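Local coordinates for succinoglycan biosynthesis protein (Bacillus cereus ATCC 14579, PDB 2QGM) that is of unproven function but belongs to the erythromycin esterase-like family and has been named as a succinoglycan biosynthesis protein, at residues A[205-216]-A[263-271]; A[346-354]-A[406-414]. All coordinates share one frame; numbering follows the deposited sequence.

Contact 1. Residues A[205-216]-A[263-271]; sequences LSSFTGSIQEYM and IEKFTTMLL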
# COMPACT_ATOMS: atom_id res chain seq x y z
N LEU A 205 4.13 -17.83 -21.84
CA LEU A 205 3.78 -16.66 -21.04
C LEU A 205 4.79 -16.37 -19.94
O LEU A 205 5.23 -15.24 -19.78
CB LEU A 205 2.39 -16.87 -20.42
CG LEU A 205 1.99 -15.87 -19.32
CD1 LEU A 205 1.93 -14.46 -19.89
CD2 LEU A 205 0.65 -16.28 -18.75
N SER A 206 5.16 -17.41 -19.19
CA SER A 206 6.09 -17.28 -18.07
C SER A 206 7.48 -16.73 -18.41
O SER A 206 8.26 -16.44 -17.50
CB SER A 206 6.24 -18.62 -17.35
OG SER A 206 6.74 -19.64 -18.21
N SER A 207 7.79 -16.58 -19.70
CA SER A 207 9.09 -16.05 -20.10
C SER A 207 9.04 -14.54 -20.35
O SER A 207 10.09 -13.91 -20.51
CB SER A 207 9.60 -16.74 -21.37
OG SER A 207 10.36 -17.90 -21.05
N PHE A 208 7.83 -13.99 -20.38
CA PHE A 208 7.63 -12.56 -20.66
C PHE A 208 7.02 -11.73 -19.53
O PHE A 208 6.67 -10.57 -19.75
CB PHE A 208 6.75 -12.40 -21.91
CG PHE A 208 7.32 -13.04 -23.14
CD1 PHE A 208 6.99 -14.35 -23.49
CD2 PHE A 208 8.22 -12.35 -23.94
CE1 PHE A 208 7.56 -14.97 -24.61
CE2 PHE A 208 8.80 -12.95 -25.06
CZ PHE A 208 8.47 -14.26 -25.40
N THR A 209 6.90 -12.30 -18.34
CA THR A 209 6.29 -11.56 -17.23
C THR A 209 7.27 -10.95 -16.23
O THR A 209 6.87 -10.49 -15.17
CB THR A 209 5.30 -12.45 -16.45
OG1 THR A 209 5.98 -13.63 -15.98
CG2 THR A 209 4.15 -12.86 -17.34
N GLY A 210 8.55 -10.93 -16.59
CA GLY A 210 9.57 -10.38 -15.72
C GLY A 210 9.39 -8.93 -15.32
O GLY A 210 9.89 -8.49 -14.28
N SER A 211 8.67 -8.17 -16.14
CA SER A 211 8.39 -6.76 -15.88
C SER A 211 7.34 -6.28 -16.86
O SER A 211 7.11 -6.92 -17.90
CB SER A 211 9.67 -5.91 -16.01
OG SER A 211 10.14 -5.89 -17.35
N ILE A 212 6.70 -5.15 -16.55
CA ILE A 212 5.68 -4.58 -17.42
C ILE A 212 6.30 -4.22 -18.76
O ILE A 212 5.73 -4.48 -19.82
CB ILE A 212 5.09 -3.29 -16.82
CG1 ILE A 212 4.45 -3.58 -15.46
CG2 ILE A 212 4.03 -2.72 -17.74
CD1 ILE A 212 3.35 -4.60 -15.51
N GLN A 213 7.49 -3.63 -18.69
CA GLN A 213 8.23 -3.19 -19.86
C GLN A 213 8.44 -4.28 -20.91
O GLN A 213 8.19 -4.05 -22.09
CB GLN A 213 9.58 -2.61 -19.42
CG GLN A 213 10.43 -2.05 -20.55
CD GLN A 213 11.64 -1.30 -20.02
OE1 GLN A 213 12.41 -1.82 -19.22
NE2 GLN A 213 11.82 -0.07 -20.49
N GLU A 214 8.90 -5.46 -20.49
CA GLU A 214 9.13 -6.53 -21.45
C GLU A 214 7.84 -7.17 -21.94
O GLU A 214 7.77 -7.64 -23.08
CB GLU A 214 10.05 -7.62 -20.86
CG GLU A 214 9.49 -8.38 -19.68
CD GLU A 214 10.46 -9.44 -19.17
OE1 GLU A 214 10.74 -10.41 -19.91
OE2 GLU A 214 10.94 -9.31 -18.03
N TYR A 215 6.80 -7.17 -21.11
CA TYR A 215 5.54 -7.77 -21.54
C TYR A 215 4.87 -6.87 -22.58
O TYR A 215 4.28 -7.36 -23.53
CB TYR A 215 4.61 -8.00 -20.35
CG TYR A 215 3.39 -8.84 -20.69
CD1 TYR A 215 2.23 -8.26 -21.19
CD2 TYR A 215 3.41 -10.23 -20.54
CE1 TYR A 215 1.12 -9.03 -21.53
CE2 TYR A 215 2.31 -11.01 -20.89
CZ TYR A 215 1.16 -10.41 -21.38
OH TYR A 215 0.07 -11.18 -21.73
N MSE A 216 4.97 -5.56 -22.40
CA MSE A 216 4.35 -4.65 -23.35
C MSE A 216 5.02 -4.65 -24.73
O MSE A 216 4.50 -4.05 -25.67
CB MSE A 216 4.31 -3.24 -22.76
CG MSE A 216 3.32 -3.13 -21.61
SE MSE A 216 3.16 -1.36 -20.88
CE MSE A 216 2.11 -0.57 -22.31
N ILE A 263 -2.31 -14.01 -12.27
CA ILE A 263 -1.70 -14.15 -13.58
C ILE A 263 -2.70 -13.69 -14.65
O ILE A 263 -2.32 -13.02 -15.61
CB ILE A 263 -1.26 -15.61 -13.80
CG1 ILE A 263 -0.10 -15.92 -12.85
CG2 ILE A 263 -0.87 -15.84 -15.26
CD1 ILE A 263 0.27 -17.39 -12.74
N GLU A 264 -3.97 -14.02 -14.47
CA GLU A 264 -5.00 -13.58 -15.41
C GLU A 264 -5.08 -12.06 -15.36
O GLU A 264 -5.10 -11.39 -16.39
CB GLU A 264 -6.37 -14.17 -15.07
CG GLU A 264 -7.45 -13.79 -16.08
CD GLU A 264 -8.83 -14.27 -15.67
OE1 GLU A 264 -8.94 -15.40 -15.18
OE2 GLU A 264 -9.81 -13.51 -15.84
N LYS A 265 -5.12 -11.51 -14.15
CA LYS A 265 -5.19 -10.05 -13.98
C LYS A 265 -4.03 -9.36 -14.70
O LYS A 265 -4.23 -8.38 -15.39
CB LYS A 265 -5.14 -9.68 -12.48
CG LYS A 265 -6.39 -10.05 -11.69
CD LYS A 265 -6.26 -9.58 -10.25
CE LYS A 265 -7.52 -9.86 -9.43
NZ LYS A 265 -7.82 -11.31 -9.31
N PHE A 266 -2.82 -9.89 -14.53
CA PHE A 266 -1.65 -9.30 -15.17
C PHE A 266 -1.79 -9.24 -16.70
O PHE A 266 -1.53 -8.21 -17.32
CB PHE A 266 -0.40 -10.10 -14.76
CG PHE A 266 0.89 -9.57 -15.33
CD1 PHE A 266 1.35 -9.99 -16.58
CD2 PHE A 266 1.65 -8.65 -14.61
CE1 PHE A 266 2.57 -9.51 -17.09
CE2 PHE A 266 2.86 -8.17 -15.11
CZ PHE A 266 3.32 -8.61 -16.36
N THR A 267 -2.23 -10.34 -17.31
CA THR A 267 -2.39 -10.40 -18.77
C THR A 267 -3.58 -9.57 -19.26
O THR A 267 -3.63 -9.18 -20.43
CB THR A 267 -2.58 -11.85 -19.25
OG1 THR A 267 -3.78 -12.40 -18.70
CG2 THR A 267 -1.39 -12.71 -18.83
N THR A 268 -4.53 -9.30 -18.37
CA THR A 268 -5.71 -8.51 -18.72
C THR A 268 -5.40 -7.02 -18.62
O THR A 268 -5.83 -6.22 -19.46
CB THR A 268 -6.90 -8.84 -17.79
OG1 THR A 268 -7.20 -10.24 -17.87
CG2 THR A 268 -8.13 -8.03 -18.19
N MSE A 269 -4.65 -6.66 -17.59
CA MSE A 269 -4.25 -5.28 -17.33
C MSE A 269 -3.38 -4.71 -18.45
O MSE A 269 -3.49 -3.54 -18.81
CB MSE A 269 -3.48 -5.25 -16.00
CG MSE A 269 -2.74 -3.97 -15.68
SE MSE A 269 -1.66 -4.22 -14.07
CE MSE A 269 -0.09 -4.98 -14.94
N LEU A 270 -2.52 -5.56 -19.02
CA LEU A 270 -1.61 -5.13 -20.07
C LEU A 270 -2.06 -5.43 -21.49
O LEU A 270 -1.26 -5.37 -22.42
CB LEU A 270 -0.22 -5.73 -19.83
CG LEU A 270 0.44 -5.31 -18.51
CD1 LEU A 270 1.79 -6.01 -18.36
CD2 LEU A 270 0.61 -3.80 -18.46
N LEU A 271 -3.34 -5.75 -21.65
CA LEU A 271 -3.89 -6.03 -22.97
C LEU A 271 -4.01 -4.71 -23.75
O LEU A 271 -3.60 -4.63 -24.90
CB LEU A 271 -5.26 -6.70 -22.83
CG LEU A 271 -5.93 -7.22 -24.10
CD1 LEU A 271 -5.03 -8.24 -24.77
CD2 LEU A 271 -7.28 -7.84 -23.76
O HOH W 1 -2.27 -9.73 -22.55
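Phe266 drives the edge of its ring into one face of Tyr215 in a T-shaped pair, centroids 5.2 Å apart and planes at 80°. The touching atom is CE1 of Phe266, offset toward the rim of the tyrosine. Beside this pair the packing is tightest around Ile212: its CD1 lies 3.5 Å from CE of the selenomethionine Met269, equally close to CD1 of Leu270, and still against CE2 of Phe266. Leu270 CD1 also reaches Tyr215 CD1, at 3.6 Å, so leucine, isoleucine and both rings form one continuous apolar layer. Thr209 adds its methyl CG2 to Phe266, while its OG1 bonds to the carbonyl of Leu175.

No direct hydrogen bond crosses here. Instead, Tyr215 OH donates to a water 2.9 Å away, and that water donates to Thr267 O. Thr267 has OG1 between its backbone N and carbonyl carbon (chi1 63°), bonded back to Glu264 O; this turns CG2 toward Tyr215 OH and Leu205 CD1. The solvent side is slacker: exposed Met216, also a selenomethionine, skirts Leu270 CD2 with CG at 4.2 Å and SE at 4.3 Å.

Phe226 of helix 220-236 also touches Tyr215. The short helix 212-215, N-capped through a weak bond to Ser211 OG, and the turn before it thus pack on the C-terminal end of helix 253-269, within a helical part of the erythromycin esterase-like domain.

Contact 2. Residues A[346-354]-A[406-414]; sequences GNFTLYSEY and PLLSIGGQI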
# COMPACT_ATOMS: atom_id res chain seq x y z
N GLY A 346 12.68 18.05 5.21
CA GLY A 346 13.69 17.03 5.39
C GLY A 346 14.18 16.45 4.09
O GLY A 346 13.80 16.89 3.01
N ASN A 347 15.05 15.45 4.19
CA ASN A 347 15.62 14.77 3.03
C ASN A 347 14.99 13.38 2.93
O ASN A 347 14.53 12.83 3.93
CB ASN A 347 17.13 14.61 3.19
CG ASN A 347 17.88 15.93 3.03
OD1 ASN A 347 19.04 16.05 3.43
ND2 ASN A 347 17.22 16.91 2.44
N PHE A 348 14.97 12.82 1.74
CA PHE A 348 14.38 11.50 1.56
C PHE A 348 15.16 10.71 0.53
O PHE A 348 15.93 11.26 -0.26
CB PHE A 348 12.93 11.64 1.11
CG PHE A 348 12.77 12.43 -0.15
CD1 PHE A 348 12.92 11.82 -1.40
CD2 PHE A 348 12.50 13.79 -0.10
CE1 PHE A 348 12.81 12.57 -2.57
CE2 PHE A 348 12.39 14.54 -1.26
CZ PHE A 348 12.55 13.93 -2.50
N THR A 349 14.95 9.39 0.55
CA THR A 349 15.60 8.47 -0.37
C THR A 349 14.75 8.38 -1.62
O THR A 349 13.52 8.32 -1.54
CB THR A 349 15.70 7.07 0.24
OG1 THR A 349 16.45 7.11 1.46
CG2 THR A 349 16.36 6.11 -0.74
N LEU A 350 15.40 8.36 -2.78
CA LEU A 350 14.67 8.25 -4.05
C LEU A 350 15.63 7.75 -5.13
O LEU A 350 16.80 7.50 -4.86
CB LEU A 350 14.05 9.60 -4.45
CG LEU A 350 14.88 10.80 -4.94
CD1 LEU A 350 16.20 10.87 -4.20
CD2 LEU A 350 15.11 10.71 -6.43
N TYR A 351 15.12 7.62 -6.35
CA TYR A 351 15.94 7.16 -7.48
C TYR A 351 16.73 8.25 -8.18
O TYR A 351 17.90 8.48 -7.88
CB TYR A 351 15.06 6.45 -8.50
CG TYR A 351 14.90 4.98 -8.22
CD1 TYR A 351 15.98 4.12 -8.30
CD2 TYR A 351 13.65 4.45 -7.91
CE1 TYR A 351 15.83 2.75 -8.07
CE2 TYR A 351 13.49 3.09 -7.67
CZ TYR A 351 14.59 2.25 -7.76
OH TYR A 351 14.44 0.90 -7.56
N SER A 352 16.10 8.91 -9.15
CA SER A 352 16.77 9.96 -9.91
C SER A 352 15.98 11.28 -9.89
O SER A 352 14.81 11.31 -9.51
CB SER A 352 16.98 9.51 -11.35
OG SER A 352 17.82 8.36 -11.40
N GLU A 353 16.65 12.36 -10.30
CA GLU A 353 16.06 13.69 -10.32
C GLU A 353 15.25 14.00 -11.58
O GLU A 353 14.73 13.09 -12.25
CB GLU A 353 17.17 14.74 -10.16
CG GLU A 353 18.20 14.41 -9.08
CD GLU A 353 17.59 14.09 -7.73
OE1 GLU A 353 16.99 13.01 -7.58
OE2 GLU A 353 17.69 14.94 -6.82
N TYR A 354 15.14 15.28 -11.92
CA TYR A 354 14.39 15.72 -13.09
C TYR A 354 15.32 16.41 -14.09
O TYR A 354 16.53 16.39 -13.93
CB TYR A 354 13.29 16.69 -12.67
CG TYR A 354 12.36 17.10 -13.78
CD1 TYR A 354 11.53 16.18 -14.41
CD2 TYR A 354 12.28 18.43 -14.18
CE1 TYR A 354 10.64 16.57 -15.40
CE2 TYR A 354 11.40 18.84 -15.17
CZ TYR A 354 10.58 17.90 -15.78
OH TYR A 354 9.68 18.29 -16.75
N PRO A 406 -2.21 23.26 -1.95
CA PRO A 406 -1.19 22.33 -2.44
C PRO A 406 -0.96 21.20 -1.44
O PRO A 406 -0.92 21.43 -0.23
CB PRO A 406 0.04 23.23 -2.59
CG PRO A 406 -0.56 24.57 -2.91
CD PRO A 406 -1.71 24.64 -1.93
N LEU A 407 -0.81 19.99 -1.96
CA LEU A 407 -0.55 18.82 -1.12
C LEU A 407 0.69 18.15 -1.67
O LEU A 407 0.79 17.86 -2.86
CB LEU A 407 -1.72 17.84 -1.16
CG LEU A 407 -1.52 16.53 -0.37
CD1 LEU A 407 -1.50 16.82 1.12
CD2 LEU A 407 -2.63 15.55 -0.69
N LEU A 408 1.66 17.91 -0.79
CA LEU A 408 2.91 17.29 -1.18
C LEU A 408 2.70 15.82 -1.51
O LEU A 408 1.93 15.14 -0.85
CB LEU A 408 3.91 17.38 -0.04
CG LEU A 408 5.21 16.61 -0.28
CD1 LEU A 408 6.01 17.31 -1.36
CD2 LEU A 408 6.00 16.50 1.03
N SER A 409 3.39 15.34 -2.53
CA SER A 409 3.31 13.94 -2.94
C SER A 409 4.55 13.62 -3.76
O SER A 409 4.73 14.14 -4.86
CB SER A 409 2.04 13.70 -3.75
OG SER A 409 1.75 12.31 -3.82
N ILE A 410 5.40 12.76 -3.21
CA ILE A 410 6.65 12.39 -3.87
C ILE A 410 6.73 10.88 -4.10
O ILE A 410 6.59 10.10 -3.16
CB ILE A 410 7.88 12.81 -3.03
CG1 ILE A 410 7.82 14.32 -2.74
CG2 ILE A 410 9.16 12.45 -3.78
CD1 ILE A 410 8.92 14.80 -1.81
N GLY A 411 6.96 10.49 -5.34
CA GLY A 411 7.07 9.08 -5.67
C GLY A 411 8.48 8.56 -5.54
O GLY A 411 9.31 9.13 -4.83
N GLY A 412 8.76 7.45 -6.22
CA GLY A 412 10.08 6.87 -6.17
C GLY A 412 11.05 7.59 -7.08
O GLY A 412 12.26 7.35 -7.02
N GLN A 413 10.52 8.48 -7.91
CA GLN A 413 11.32 9.26 -8.84
C GLN A 413 10.78 10.68 -9.00
O GLN A 413 9.60 10.94 -8.74
CB GLN A 413 11.33 8.61 -10.23
CG GLN A 413 11.98 7.24 -10.32
CD GLN A 413 12.11 6.80 -11.77
OE1 GLN A 413 12.68 7.51 -12.60
NE2 GLN A 413 11.59 5.62 -12.09
N ILE A 414 11.65 11.58 -9.43
CA ILE A 414 11.31 12.98 -9.67
C ILE A 414 11.93 13.46 -10.97
O ILE A 414 11.38 13.24 -12.05
CB ILE A 414 11.82 13.89 -8.54
CG1 ILE A 414 11.03 13.61 -7.25
CG2 ILE A 414 11.70 15.35 -8.96
CD1 ILE A 414 11.42 14.52 -6.09
O HOH W 2 10.55 8.48 -2.27
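Tyr351 N donates to Gly412 O over 2.9 Å, with an N-H...O angle of 153°, the shorter of two backbone bonds that join these segments. The motif is a loop-to-loop pairing with parallel chain direction: the loop after strand 346-350, which forms a two-stranded antiparallel sheet with strand 363-366, runs beside the loop after strand 404-408, which forms another with strand 421-425. The second bond, Ile414 N to Ser352 O, is 3.2 Å long. Between the two bonds one chain advances by one residue and the other by two, so the pairing is short and irregular. A water donates to both Thr349 O and Gly411 O, bridging the backbones just before the direct bonds begin.

The apolar part gathers round buried Phe348, whose ring meets Ile410 coming from the opposite direction: CD1 of Ile410 approaches Phe348 CE2 at 3.5 Å, and its CG2 lies 3.8 Å from Phe348 CE1. Ile414 CD1 comes instead to the ring edge, at CZ. Ile410 O, for its part, accepts from His306 NE2.

Farther along, the contact opens to solvent, with exposed Gln413 laying CG against Tyr351 CB at 3.7 Å. The tyrosine ring turns an edge to the carbonyl already bonded to its own backbone N, with CD2 of Tyr351 3.3 Å from Gly412 O.

How the contacts relate
The two contacts share no helix or strand and do not touch: their centres are 28 Å apart and their nearest atoms about 10 Å. Contact 1 is mostly buried yet peripheral, about 21 Å from the centre of the chain, and joins a short helix and the turn before it to the end of helix 253-269 by side chains, with a single water as its polar bridge. Contact 2, about 17 Å from that centre, is only partly buried; it ties together loops leaving two small sheets, so backbone bonds carry much of the work and a smaller phenylalanine-isoleucine cluster backs them. Both of its segments run directly into unmodelled chain, 355-359 and 415-419.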